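Local coordinates for protein catechol 2,3-dioxygenase (Pseudomonas sp. KL28, PDB 3HPY) that probably opens the ring of catechol and alkylcatechols beside the hydroxyls, using dioxygen and an active-site iron, in alkylphenol breakdown, at residues F68-L82 with R109-E123. Numbering follows the deposited sequence.
Sequences FFGFKVLDKATLEKL and RFELPSGHLIELYAE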
loop_
_atom_site.group_PDB
_atom_site.type_symbol
_atom_site.label_atom_id
_atom_site.label_comp_id
_atom_site.label_asym_id
_atom_site.label_seq_id
_atom_site.Cartn_x
_atom_site.Cartn_y
_atom_site.Cartn_z
ATOM N N PHE C 68 -28.251 -0.977 -21.764
ATOM C CA PHE C 68 -28.921 -0.331 -20.646
ATOM C C PHE C 68 -28.156 -0.472 -19.334
ATOM O O PHE C 68 -27.273 -1.322 -19.201
ATOM C CB PHE C 68 -30.340 -0.896 -20.505
ATOM C CG PHE C 68 -30.390 -2.383 -20.349
ATOM C CD1 PHE C 68 -30.246 -2.971 -19.094
ATOM C CD2 PHE C 68 -30.593 -3.202 -21.460
ATOM C CE1 PHE C 68 -30.305 -4.357 -18.941
ATOM C CE2 PHE C 68 -30.653 -4.592 -21.322
ATOM C CZ PHE C 68 -30.509 -5.173 -20.055
ATOM N N PHE C 69 -28.501 0.376 -18.374
ATOM C CA PHE C 69 -27.863 0.386 -17.065
ATOM C C PHE C 69 -28.947 0.375 -15.992
ATOM O O PHE C 69 -29.784 1.275 -15.944
ATOM C CB PHE C 69 -27.003 1.642 -16.930
ATOM C CG PHE C 69 -26.076 1.621 -15.748
ATOM C CD1 PHE C 69 -26.302 2.449 -14.658
ATOM C CD2 PHE C 69 -24.968 0.777 -15.735
ATOM C CE1 PHE C 69 -25.437 2.443 -13.567
ATOM C CE2 PHE C 69 -24.101 0.764 -14.653
ATOM C CZ PHE C 69 -24.337 1.600 -13.566
ATOM N N GLY C 70 -28.923 -0.632 -15.127
ATOM C CA GLY C 70 -29.940 -0.729 -14.096
ATOM C C GLY C 70 -29.512 -0.447 -12.666
ATOM O O GLY C 70 -28.341 -0.570 -12.318
ATOM N N PHE C 71 -30.488 -0.078 -11.843
ATOM C CA PHE C 71 -30.265 0.230 -10.432
ATOM C C PHE C 71 -31.210 -0.587 -9.554
ATOM O O PHE C 71 -32.421 -0.599 -9.784
ATOM C CB PHE C 71 -30.547 1.704 -10.162
ATOM C CG PHE C 71 -29.526 2.645 -10.724
ATOM C CD1 PHE C 71 -28.383 2.947 -10.003
ATOM C CD2 PHE C 71 -29.739 3.286 -11.947
ATOM C CE1 PHE C 71 -27.472 3.874 -10.476
ATOM C CE2 PHE C 71 -28.823 4.222 -12.431
ATOM C CZ PHE C 71 -27.693 4.515 -11.694
ATOM N N LYS C 72 -30.673 -1.255 -8.537
ATOM C CA LYS C 72 -31.540 -2.014 -7.645
ATOM C C LYS C 72 -32.140 -1.033 -6.646
ATOM O O LYS C 72 -31.450 -0.113 -6.203
ATOM C CB LYS C 72 -30.761 -3.099 -6.903
ATOM C CG LYS C 72 -31.647 -3.909 -5.974
ATOM C CD LYS C 72 -30.996 -5.180 -5.492
ATOM C CE LYS C 72 -31.918 -5.912 -4.535
ATOM N NZ LYS C 72 -31.386 -7.264 -4.204
ATOM N N VAL C 73 -33.422 -1.200 -6.317
ATOM C CA VAL C 73 -34.080 -0.312 -5.346
ATOM C C VAL C 73 -34.378 -1.109 -4.071
ATOM O O VAL C 73 -34.233 -2.330 -4.059
ATOM C CB VAL C 73 -35.398 0.293 -5.902
ATOM C CG1 VAL C 73 -35.126 0.997 -7.229
ATOM C CG2 VAL C 73 -36.454 -0.794 -6.066
ATOM N N LEU C 74 -34.805 -0.434 -3.011
ATOM C CA LEU C 74 -35.055 -1.124 -1.749
ATOM C C LEU C 74 -35.967 -2.345 -1.852
ATOM O O LEU C 74 -35.569 -3.454 -1.463
ATOM C CB LEU C 74 -35.609 -0.146 -0.712
ATOM C CG LEU C 74 -35.600 -0.619 0.754
ATOM C CD1 LEU C 74 -34.183 -0.987 1.207
ATOM C CD2 LEU C 74 -36.136 0.493 1.629
ATOM N N ASP C 75 -37.180 -2.155 -2.367
ATOM C CA ASP C 75 -38.142 -3.260 -2.499
ATOM C C ASP C 75 -39.194 -3.022 -3.589
ATOM O O ASP C 75 -39.202 -1.979 -4.248
ATOM C CB ASP C 75 -38.845 -3.493 -1.154
ATOM C CG ASP C 75 -39.295 -2.197 -0.503
ATOM O OD1 ASP C 75 -39.950 -1.383 -1.188
ATOM O OD2 ASP C 75 -38.996 -1.987 0.692
ATOM N N LYS C 76 -40.086 -3.997 -3.766
ATOM C CA LYS C 76 -41.134 -3.899 -4.775
ATOM C C LYS C 76 -41.982 -2.651 -4.558
ATOM O O LYS C 76 -42.347 -1.973 -5.513
ATOM C CB LYS C 76 -42.005 -5.159 -4.750
ATOM C CG LYS C 76 -41.251 -6.424 -5.150
ATOM C CD LYS C 76 -42.029 -7.686 -4.779
ATOM C CE LYS C 76 -41.995 -7.922 -3.274
ATOM N NZ LYS C 76 -43.009 -8.916 -2.817
ATOM N N ALA C 77 -42.275 -2.337 -3.300
ATOM C CA ALA C 77 -43.064 -1.147 -2.981
ATOM C C ALA C 77 -42.355 0.110 -3.486
ATOM O O ALA C 77 -42.988 1.030 -4.004
ATOM C CB ALA C 77 -43.288 -1.050 -1.464
ATOM N N THR C 78 -41.037 0.149 -3.325
ATOM C CA THR C 78 -40.256 1.296 -3.768
ATOM C C THR C 78 -40.289 1.353 -5.290
ATOM O O THR C 78 -40.455 2.424 -5.881
ATOM C CB THR C 78 -38.795 1.175 -3.300
ATOM O OG1 THR C 78 -38.777 0.880 -1.897
ATOM C CG2 THR C 78 -38.038 2.481 -3.548
ATOM N N LEU C 79 -40.136 0.186 -5.913
ATOM C CA LEU C 79 -40.137 0.071 -7.366
ATOM C C LEU C 79 -41.400 0.707 -7.948
ATOM O O LEU C 79 -41.320 1.599 -8.795
ATOM C CB LEU C 79 -40.058 -1.400 -7.778
ATOM C CG LEU C 79 -39.785 -1.698 -9.254
ATOM C CD1 LEU C 79 -38.438 -1.103 -9.644
ATOM C CD2 LEU C 79 -39.785 -3.207 -9.498
ATOM N N GLU C 80 -42.560 0.248 -7.483
ATOM C CA GLU C 80 -43.840 0.776 -7.954
ATOM C C GLU C 80 -43.868 2.281 -7.729
ATOM O O GLU C 80 -44.243 3.058 -8.605
ATOM C CB GLU C 80 -44.998 0.134 -7.187
ATOM C CG GLU C 80 -45.061 -1.383 -7.278
ATOM C CD GLU C 80 -45.166 -1.876 -8.706
ATOM O OE1 GLU C 80 -45.630 -1.097 -9.569
ATOM O OE2 GLU C 80 -44.797 -3.043 -8.964
ATOM N N LYS C 81 -43.462 2.678 -6.531
ATOM C CA LYS C 81 -43.426 4.076 -6.129
ATOM C C LYS C 81 -42.637 4.928 -7.134
ATOM O O LYS C 81 -43.112 5.973 -7.590
ATOM C CB LYS C 81 -42.808 4.153 -4.735
ATOM C CG LYS C 81 -43.155 5.390 -3.945
ATOM C CD LYS C 81 -42.209 6.528 -4.239
ATOM C CE LYS C 81 -42.474 7.690 -3.292
ATOM N NZ LYS C 81 -41.569 8.843 -3.566
ATOM N N LEU C 82 -41.439 4.473 -7.490
ATOM C CA LEU C 82 -40.609 5.206 -8.438
ATOM C C LEU C 82 -41.169 5.192 -9.863
ATOM O O LEU C 82 -41.112 6.203 -10.565
ATOM C CB LEU C 82 -39.182 4.660 -8.398
ATOM C CG LEU C 82 -38.543 5.017 -7.055
ATOM C CD1 LEU C 82 -37.300 4.178 -6.811
ATOM C CD2 LEU C 82 -38.222 6.505 -7.041
ATOM N N ARG C 109 -38.102 0.258 -17.043
ATOM C CA ARG C 109 -37.111 0.871 -17.919
ATOM C C ARG C 109 -37.647 2.127 -18.587
ATOM O O ARG C 109 -38.803 2.176 -18.993
ATOM C CB ARG C 109 -36.649 -0.113 -19.000
ATOM C CG ARG C 109 -35.474 0.398 -19.833
ATOM C CD ARG C 109 -35.214 -0.477 -21.054
ATOM N NE ARG C 109 -34.871 -1.856 -20.713
ATOM C CZ ARG C 109 -34.679 -2.816 -21.613
ATOM N NH1 ARG C 109 -34.796 -2.547 -22.907
ATOM N NH2 ARG C 109 -34.369 -4.047 -21.224
ATOM N N PHE C 110 -36.800 3.145 -18.682
ATOM C CA PHE C 110 -37.192 4.396 -19.309
ATOM C C PHE C 110 -35.987 4.985 -20.033
ATOM O O PHE C 110 -34.856 4.530 -19.840
ATOM C CB PHE C 110 -37.727 5.367 -18.251
ATOM C CG PHE C 110 -36.711 5.766 -17.215
ATOM C CD1 PHE C 110 -35.877 6.863 -17.421
ATOM C CD2 PHE C 110 -36.592 5.044 -16.026
ATOM C CE1 PHE C 110 -34.938 7.239 -16.458
ATOM C CE2 PHE C 110 -35.655 5.412 -15.059
ATOM C CZ PHE C 110 -34.829 6.512 -15.276
ATOM N N GLU C 111 -36.228 5.980 -20.881
ATOM C CA GLU C 111 -35.144 6.603 -21.631
ATOM C C GLU C 111 -34.922 8.025 -21.133
ATOM O O GLU C 111 -35.878 8.768 -20.883
ATOM C CB GLU C 111 -35.471 6.626 -23.132
ATOM C CG GLU C 111 -34.281 6.994 -24.029
ATOM C CD GLU C 111 -34.660 7.177 -25.494
ATOM O OE1 GLU C 111 -35.317 6.279 -26.069
ATOM O OE2 GLU C 111 -34.289 8.223 -26.073
ATOM N N LEU C 112 -33.656 8.394 -20.977
ATOM C CA LEU C 112 -33.303 9.728 -20.515
ATOM C C LEU C 112 -33.112 10.651 -21.711
ATOM O O LEU C 112 -32.989 10.193 -22.852
ATOM C CB LEU C 112 -32.001 9.690 -19.700
ATOM C CG LEU C 112 -31.994 9.166 -18.257
ATOM C CD1 LEU C 112 -30.553 9.128 -17.760
ATOM C CD2 LEU C 112 -32.841 10.057 -17.354
ATOM N N PRO C 113 -33.085 11.968 -21.463
ATOM C CA PRO C 113 -32.902 12.974 -22.513
ATOM C C PRO C 113 -31.574 12.760 -23.235
ATOM O O PRO C 113 -31.417 13.130 -24.405
ATOM C CB PRO C 113 -32.911 14.283 -21.736
ATOM C CG PRO C 113 -33.821 13.987 -20.601
ATOM C CD PRO C 113 -33.383 12.612 -20.172
ATOM N N SER C 114 -30.625 12.162 -22.518
ATOM C CA SER C 114 -29.296 11.887 -23.050
ATOM C C SER C 114 -29.298 10.675 -23.974
ATOM O O SER C 114 -28.266 10.314 -24.545
ATOM C CB SER C 114 -28.316 11.656 -21.896
ATOM O OG SER C 114 -28.746 10.584 -21.066
ATOM N N GLY C 115 -30.458 10.037 -24.104
ATOM C CA GLY C 115 -30.577 8.886 -24.978
ATOM C C GLY C 115 -30.321 7.533 -24.343
ATOM O O GLY C 115 -30.625 6.508 -24.955
ATOM N N HIS C 116 -29.780 7.517 -23.124
ATOM C CA HIS C 116 -29.475 6.259 -22.437
ATOM C C HIS C 116 -30.672 5.633 -21.751
ATOM O O HIS C 116 -31.476 6.328 -21.133
ATOM C CB HIS C 116 -28.379 6.465 -21.393
ATOM C CG HIS C 116 -27.214 7.248 -21.897
ATOM N ND1 HIS C 116 -27.194 8.625 -21.902
ATOM C CD2 HIS C 116 -26.057 6.852 -22.478
ATOM C CE1 HIS C 116 -26.077 9.043 -22.466
ATOM N NE2 HIS C 116 -25.369 7.987 -22.826
ATOM N N LEU C 117 -30.770 4.312 -21.853
ATOM C CA LEU C 117 -31.858 3.575 -21.228
ATOM C C LEU C 117 -31.466 3.204 -19.800
ATOM O O LEU C 117 -30.394 2.655 -19.567
ATOM C CB LEU C 117 -32.163 2.301 -22.016
ATOM C CG LEU C 117 -32.327 2.451 -23.531
ATOM C CD1 LEU C 117 -32.801 1.135 -24.119
ATOM C CD2 LEU C 117 -33.315 3.557 -23.838
ATOM N N ILE C 118 -32.343 3.504 -18.850
ATOM C CA ILE C 118 -32.095 3.206 -17.445
ATOM C C ILE C 118 -33.100 2.168 -16.960
ATOM O O ILE C 118 -34.241 2.139 -17.413
ATOM C CB ILE C 118 -32.240 4.478 -16.589
ATOM C CG1 ILE C 118 -31.413 5.611 -17.197
ATOM C CG2 ILE C 118 -31.785 4.207 -15.165
ATOM C CD1 ILE C 118 -29.919 5.391 -17.158
ATOM N N GLU C 119 -32.669 1.311 -16.045
ATOM C CA GLU C 119 -33.543 0.281 -15.503
ATOM C C GLU C 119 -33.578 0.344 -13.981
ATOM O O GLU C 119 -32.597 0.716 -13.349
ATOM C CB GLU C 119 -33.069 -1.107 -15.944
ATOM C CG GLU C 119 -33.697 -1.613 -17.234
ATOM C CD GLU C 119 -33.311 -3.043 -17.534
ATOM O OE1 GLU C 119 -33.015 -3.793 -16.578
ATOM O OE2 GLU C 119 -33.317 -3.430 -18.724
ATOM N N LEU C 120 -34.720 -0.018 -13.410
ATOM C CA LEU C 120 -34.909 -0.042 -11.961
ATOM C C LEU C 120 -35.577 -1.372 -11.624
ATOM O O LEU C 120 -36.597 -1.724 -12.219
ATOM C CB LEU C 120 -35.811 1.121 -11.523
ATOM C CG LEU C 120 -35.191 2.402 -10.950
ATOM C CD1 LEU C 120 -33.972 2.834 -11.737
ATOM C CD2 LEU C 120 -36.236 3.483 -10.961
ATOM N N TYR C 121 -34.991 -2.126 -10.698
ATOM C CA TYR C 121 -35.566 -3.402 -10.301
ATOM C C TYR C 121 -35.379 -3.594 -8.814
ATOM O O TYR C 121 -34.487 -2.998 -8.213
ATOM C CB TYR C 121 -34.891 -4.565 -11.033
ATOM C CG TYR C 121 -33.429 -4.758 -10.671
ATOM C CD1 TYR C 121 -32.436 -3.965 -11.248
ATOM C CD2 TYR C 121 -33.040 -5.749 -9.769
ATOM C CE1 TYR C 121 -31.084 -4.160 -10.940
ATOM C CE2 TYR C 121 -31.698 -5.953 -9.452
ATOM C CZ TYR C 121 -30.725 -5.160 -10.046
ATOM O OH TYR C 121 -29.395 -5.405 -9.771
ATOM N N ALA C 122 -36.214 -4.443 -8.226
ATOM C CA ALA C 122 -36.129 -4.714 -6.797
ATOM C C ALA C 122 -35.765 -6.160 -6.528
ATOM O O ALA C 122 -35.426 -6.524 -5.401
ATOM C CB ALA C 122 -37.456 -4.384 -6.126
ATOM N N GLU C 123 -35.824 -6.991 -7.558
ATOM C CA GLU C 123 -35.528 -8.399 -7.365
ATOM C C GLU C 123 -34.425 -8.969 -8.241
ATOM O O GLU C 123 -34.300 -8.646 -9.425
ATOM C CB GLU C 123 -36.808 -9.224 -7.535
ATOM C CG GLU C 123 -37.878 -8.939 -6.483
ATOM C CD GLU C 123 -39.153 -9.737 -6.720
ATOM O OE1 GLU C 123 -39.070 -10.983 -6.774
ATOM O OE2 GLU C 123 -40.235 -9.118 -6.850
#
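A chi1 of 56° sets CG of F68 between its backbone N and carbonyl carbon, turning the ring toward R109 and E119; R109, its chain bent at chi3 (-61°), lays its guanidinium over one face of that ring, the planes 18° apart. F68 and E119 belong to the parallel strands 68-73 and 117-121 of the N-terminal vicinal-oxygen-chelate (VOC) domain, and R109 to the antiparallel neighbour 107-111. The stack is an off-centre cation-pi contact, with NH2 of R109 3.8 Å from CE2 of F68. E119 OE2 comes over the same face; R109 grips this one oxygen side-on through NE and NH2, and R107 adds a second salt bridge, which would favour a charged carboxylate.

Five backbone bonds zip the parallel pair, from F69 N to L117 O through to V73 N on Y121 O (2.8 Å). Where G70 faces E119 the chains draw in to 4.0 Å between CA atoms. Further along, K72 CA sits over the Y121 ring, a CH-pi contact 4.0 Å from its centroid, while the extended K72 chain carries NZ to salt bridges with D52 and with D278 of the second subunit.

On the opposite face, L120 packs against F71, V73, L79 and L82, tying the helix to the sheet; the side chain of F69 comes to about 5 Å from that of the iron ligand H154. At the helix start D75 is the N-cap, its OD1 taking T78 N at 2.8 Å and T78 OG1 at 2.6 Å.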